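MoaD/ThiS family protein (Mycobacterium tuberculosis, PDB 6JBZ) probably serves as the small ubiquitin-like sulfur carrier in molybdenum cofactor biosynthesis, as in other members of the MoaD family. Local coordinates at residues A9-T14 with L77-T82; V13-F18 with E30-R35. One frame throughout, in Å; residues are numbered along the deposited sequence.

Contact 1: residues A9-T14 with L77-T82; sequences AGIQVT and LSAGDT
Ile11 meets the 77-82 loop with two branches set by its torsions: chi1 of 56° lodges CG1 between the backbone N and carbonyl carbon and leaves CG2 beside the N, while chi2 near anti (154°) carries CD1 on to Leu77. The loop leads into strand 82-86, the parallel neighbour of strand 11-17 in the mixed sheet of this ubiquitin-like fold. CD1 of Ile11 packs on Leu77 CB at 4.1 Å, and its CG2 touches Ala79 CB at 4.0 Å. Val13 CG1, anti to its own carbonyl carbon, meets the CB of Asp81 at 4.0 Å. A type II turn from Ser78 to Asp81 shapes the loop, with Gly80 at its third position at a positive phi of 89°. The Asp81 carboxylate folds back on the turn; its OD2 takes the Ser78 N-H from above the carboxylate plane at 3.0 Å and also forms a salt bridge with Arg65. Two backbone bonds join the segments, Gly80 N to Gln12 O (3.2 Å) and Thr14 N to Asp81 O (3.0 Å), both almost straight. Where the parallel pairing begins, Thr82 CA approaches Thr14 O at 3.3 Å in a CA-H...O contact.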
# COMPACT_ATOMS: atom_id res chain seq x y z
N ALA B 9 18.52 -54.51 -16.61
CA ALA B 9 19.43 -53.54 -16.04
C ALA B 9 18.70 -52.61 -15.05
O ALA B 9 18.29 -53.02 -13.99
CB ALA B 9 20.13 -52.75 -17.15
N GLY B 10 18.53 -51.36 -15.44
CA GLY B 10 17.76 -50.43 -14.68
C GLY B 10 18.50 -49.44 -13.86
O GLY B 10 19.60 -49.66 -13.43
N ILE B 11 17.84 -48.32 -13.62
CA ILE B 11 18.36 -47.30 -12.80
C ILE B 11 17.33 -46.92 -11.78
O ILE B 11 16.17 -47.12 -11.96
CB ILE B 11 18.75 -46.07 -13.60
CG1 ILE B 11 17.59 -45.57 -14.40
CG2 ILE B 11 19.88 -46.41 -14.52
CD1 ILE B 11 17.69 -44.10 -14.70
N GLN B 12 17.80 -46.37 -10.69
CA GLN B 12 16.96 -45.98 -9.61
C GLN B 12 17.04 -44.49 -9.51
O GLN B 12 18.08 -43.93 -9.65
CB GLN B 12 17.49 -46.61 -8.36
CG GLN B 12 16.44 -46.90 -7.33
CD GLN B 12 17.03 -47.62 -6.15
OE1 GLN B 12 17.94 -48.39 -6.31
NE2 GLN B 12 16.51 -47.37 -4.98
N VAL B 13 15.91 -43.84 -9.34
CA VAL B 13 15.88 -42.41 -9.14
C VAL B 13 15.04 -42.08 -7.93
O VAL B 13 14.23 -42.85 -7.53
CB VAL B 13 15.34 -41.65 -10.35
CG1 VAL B 13 16.21 -41.83 -11.56
CG2 VAL B 13 13.91 -42.01 -10.63
N THR B 14 15.27 -40.93 -7.35
CA THR B 14 14.46 -40.47 -6.27
C THR B 14 13.51 -39.41 -6.75
O THR B 14 13.92 -38.43 -7.27
CB THR B 14 15.31 -39.85 -5.18
OG1 THR B 14 16.23 -40.81 -4.70
CG2 THR B 14 14.45 -39.45 -4.05
N LEU B 77 17.06 -39.78 -17.98
CA LEU B 77 17.50 -39.75 -16.60
C LEU B 77 18.79 -40.54 -16.40
O LEU B 77 19.12 -41.42 -17.21
CB LEU B 77 16.41 -40.31 -15.68
CG LEU B 77 15.04 -39.64 -15.70
CD1 LEU B 77 14.06 -40.49 -14.95
CD2 LEU B 77 15.13 -38.27 -15.08
N SER B 78 19.50 -40.24 -15.33
CA SER B 78 20.67 -41.02 -14.93
C SER B 78 20.46 -41.57 -13.54
O SER B 78 19.71 -41.00 -12.76
CB SER B 78 21.94 -40.16 -14.95
OG SER B 78 21.87 -39.19 -15.98
N ALA B 79 21.13 -42.67 -13.23
CA ALA B 79 21.10 -43.22 -11.90
C ALA B 79 21.47 -42.15 -10.87
O ALA B 79 22.39 -41.35 -11.10
CB ALA B 79 22.03 -44.40 -11.80
N GLY B 80 20.73 -42.12 -9.77
CA GLY B 80 20.99 -41.20 -8.68
C GLY B 80 20.29 -39.87 -8.83
O GLY B 80 20.27 -39.07 -7.89
N ASP B 81 19.73 -39.61 -10.01
CA ASP B 81 18.97 -38.37 -10.23
C ASP B 81 17.89 -38.15 -9.17
O ASP B 81 17.34 -39.11 -8.60
CB ASP B 81 18.31 -38.38 -11.60
CG ASP B 81 19.22 -37.88 -12.69
OD1 ASP B 81 20.41 -37.63 -12.40
OD2 ASP B 81 18.75 -37.73 -13.83
N THR B 82 17.60 -36.88 -8.90
CA THR B 82 16.48 -36.54 -8.04
C THR B 82 15.51 -35.68 -8.81
O THR B 82 15.88 -34.66 -9.40
CB THR B 82 16.92 -35.80 -6.78
OG1 THR B 82 17.86 -36.61 -6.08
CG2 THR B 82 15.71 -35.52 -5.89

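Contact 2: residues V13-F18 with E30-R35; sequences VTVRYF and EKVTLR
The antiparallel pairing of the first two strands of the sheet, 11-17 and 29-34, joined through helix 19-25, brings Val13-Phe18 against Glu30-Arg35. Val13 pairs with Val32 and Val15 with Glu30 as hydrogen-bonded pairs, each with two reciprocal bonds; the Val32 N to Val13 O bond measures 2.7 Å and the Glu30 N to Val15 O bond 2.9 Å. Thr14 and Lys31 form the non-hydrogen-bonded pair between them. Their side chains run side by side on the face away from the valines, with Thr14 OG1 4.0 Å from Lys31 CG.

The valine face carries the apolar packing. Val13 CG2 meets Leu34 CD1 at 3.6 Å, the two side chains crossing at about a right angle, and Val15 CG2 touches Val32 CG2 at 3.8 Å. In this beta-grasp fold, shared with ubiquitin, helix 40-50 packs across that face: Leu43 meets Val32 and Leu34, and Leu47 meets Tyr17 and Glu30.

Val15 CG1, held anti to the backbone N by chi1 of 176°, sits over the centre of the Tyr17 ring, 3.6 Å above its plane. At the ring edge, Tyr17 OH donates to Glu30 OE1 over 3.1 Å, reaching that oxygen nearly along its C-O axis. Ring and carboxylate planes are turned 41° apart. Glu30 is extended beyond CG, which carries its carboxylate out to the tyrosine hydroxyl; the other oxygen, OE2, forms a salt bridge with Arg50 of helix 40-50.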
# COMPACT_ATOMS: atom_id res chain seq x y z
N VAL B 13 15.91 -43.84 -9.34
CA VAL B 13 15.88 -42.41 -9.14
C VAL B 13 15.04 -42.08 -7.93
O VAL B 13 14.23 -42.85 -7.53
CB VAL B 13 15.34 -41.65 -10.35
CG1 VAL B 13 16.21 -41.83 -11.56
CG2 VAL B 13 13.91 -42.01 -10.63
N THR B 14 15.27 -40.93 -7.35
CA THR B 14 14.46 -40.47 -6.27
C THR B 14 13.51 -39.41 -6.75
O THR B 14 13.92 -38.43 -7.27
CB THR B 14 15.31 -39.85 -5.18
OG1 THR B 14 16.23 -40.81 -4.70
CG2 THR B 14 14.45 -39.45 -4.05
N VAL B 15 12.22 -39.64 -6.57
CA VAL B 15 11.20 -38.62 -6.71
C VAL B 15 10.96 -37.97 -5.34
O VAL B 15 10.65 -38.67 -4.38
CB VAL B 15 9.85 -39.19 -7.23
CG1 VAL B 15 8.78 -38.10 -7.26
CG2 VAL B 15 10.02 -39.80 -8.60
N ARG B 16 11.12 -36.65 -5.26
CA ARG B 16 10.66 -35.90 -4.09
C ARG B 16 9.37 -35.16 -4.42
O ARG B 16 9.32 -34.36 -5.35
CB ARG B 16 11.72 -34.92 -3.62
CG ARG B 16 13.04 -35.57 -3.33
CD ARG B 16 13.96 -34.61 -2.62
NE ARG B 16 14.07 -33.33 -3.32
CZ ARG B 16 14.66 -32.25 -2.82
NH1 ARG B 16 15.21 -32.30 -1.61
NH2 ARG B 16 14.71 -31.12 -3.51
N TYR B 17 8.32 -35.44 -3.65
CA TYR B 17 7.00 -34.84 -3.85
C TYR B 17 6.78 -33.61 -2.97
O TYR B 17 7.28 -33.56 -1.86
CB TYR B 17 5.92 -35.85 -3.54
CG TYR B 17 5.81 -37.03 -4.48
CD1 TYR B 17 5.22 -36.90 -5.73
CD2 TYR B 17 6.24 -38.30 -4.08
CE1 TYR B 17 5.09 -37.97 -6.56
CE2 TYR B 17 6.10 -39.39 -4.92
CZ TYR B 17 5.53 -39.22 -6.16
OH TYR B 17 5.37 -40.29 -7.01
N PHE B 18 5.98 -32.65 -3.45
CA PHE B 18 5.65 -31.49 -2.62
C PHE B 18 4.17 -31.17 -2.62
O PHE B 18 3.45 -31.46 -3.58
CB PHE B 18 6.46 -30.27 -3.07
CG PHE B 18 7.93 -30.41 -2.81
CD1 PHE B 18 8.46 -30.12 -1.55
CD2 PHE B 18 8.78 -30.89 -3.80
CE1 PHE B 18 9.81 -30.28 -1.31
CE2 PHE B 18 10.13 -31.06 -3.55
CZ PHE B 18 10.64 -30.75 -2.31
N GLU B 30 10.05 -41.18 -3.04
CA GLU B 30 9.93 -42.55 -3.54
C GLU B 30 11.17 -42.85 -4.37
O GLU B 30 11.57 -42.03 -5.19
CB GLU B 30 8.66 -42.68 -4.38
CG GLU B 30 8.23 -44.09 -4.78
CD GLU B 30 6.87 -44.09 -5.49
OE1 GLU B 30 6.35 -43.00 -5.84
OE2 GLU B 30 6.29 -45.17 -5.71
N LYS B 31 11.80 -44.00 -4.14
CA LYS B 31 12.83 -44.48 -5.06
C LYS B 31 12.16 -45.27 -6.17
O LYS B 31 11.44 -46.22 -5.90
CB LYS B 31 13.87 -45.32 -4.34
CG LYS B 31 14.99 -44.52 -3.72
CD LYS B 31 15.57 -45.24 -2.52
CE LYS B 31 16.77 -44.50 -1.94
NZ LYS B 31 17.31 -45.20 -0.74
N VAL B 32 12.36 -44.86 -7.41
CA VAL B 32 11.69 -45.50 -8.54
C VAL B 32 12.72 -46.17 -9.46
O VAL B 32 13.72 -45.56 -9.81
CB VAL B 32 10.87 -44.47 -9.35
CG1 VAL B 32 10.02 -45.16 -10.42
CG2 VAL B 32 10.01 -43.63 -8.42
N THR B 33 12.48 -47.42 -9.84
CA THR B 33 13.36 -48.12 -10.77
C THR B 33 12.86 -48.05 -12.22
O THR B 33 11.72 -48.37 -12.52
CB THR B 33 13.53 -49.59 -10.39
OG1 THR B 33 14.24 -49.68 -9.15
CG2 THR B 33 14.32 -50.34 -11.46
N LEU B 34 13.73 -47.62 -13.12
CA LEU B 34 13.38 -47.57 -14.53
C LEU B 34 14.47 -48.19 -15.40
O LEU B 34 15.58 -48.47 -14.93
CB LEU B 34 13.13 -46.13 -14.96
CG LEU B 34 12.27 -45.21 -14.10
CD1 LEU B 34 13.16 -44.22 -13.41
CD2 LEU B 34 11.24 -44.49 -14.94
N ARG B 35 14.15 -48.42 -16.67
CA ARG B 35 15.13 -48.84 -17.66
C ARG B 35 16.22 -47.79 -17.74
O ARG B 35 15.97 -46.63 -17.42
CB ARG B 35 14.47 -49.01 -19.02
CG ARG B 35 14.19 -47.70 -19.73
CD ARG B 35 13.40 -47.91 -21.00
NE ARG B 35 13.17 -46.65 -21.71
CZ ARG B 35 14.06 -46.07 -22.53
NH1 ARG B 35 15.24 -46.62 -22.74
NH2 ARG B 35 13.75 -44.93 -23.13

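How the contacts relate
From the N terminus, the chain enters strand 11-17, which serves both contacts; Val13 and Thr14 belong to both. Contact 2 closes first: after helix 19-25 the chain returns as strand 29-34 along one edge of strand 11-17. Contact 1 closes much later, once helices 40-50 and 52-58 and strands 62-65 and 68-69 have passed, when 77-82 reaches the other edge and leads into strand 82-86. The shorter loop of contact 2 is therefore nested within the longer loop of contact 1, and strand 11-17 lies between strands 29-34 and 82-86. The contacts also touch directly: Ile11 N probably bonds to Leu34 O (2.6 Å), and Thr82 CG2 packs on Arg16 CG at 3.7 Å.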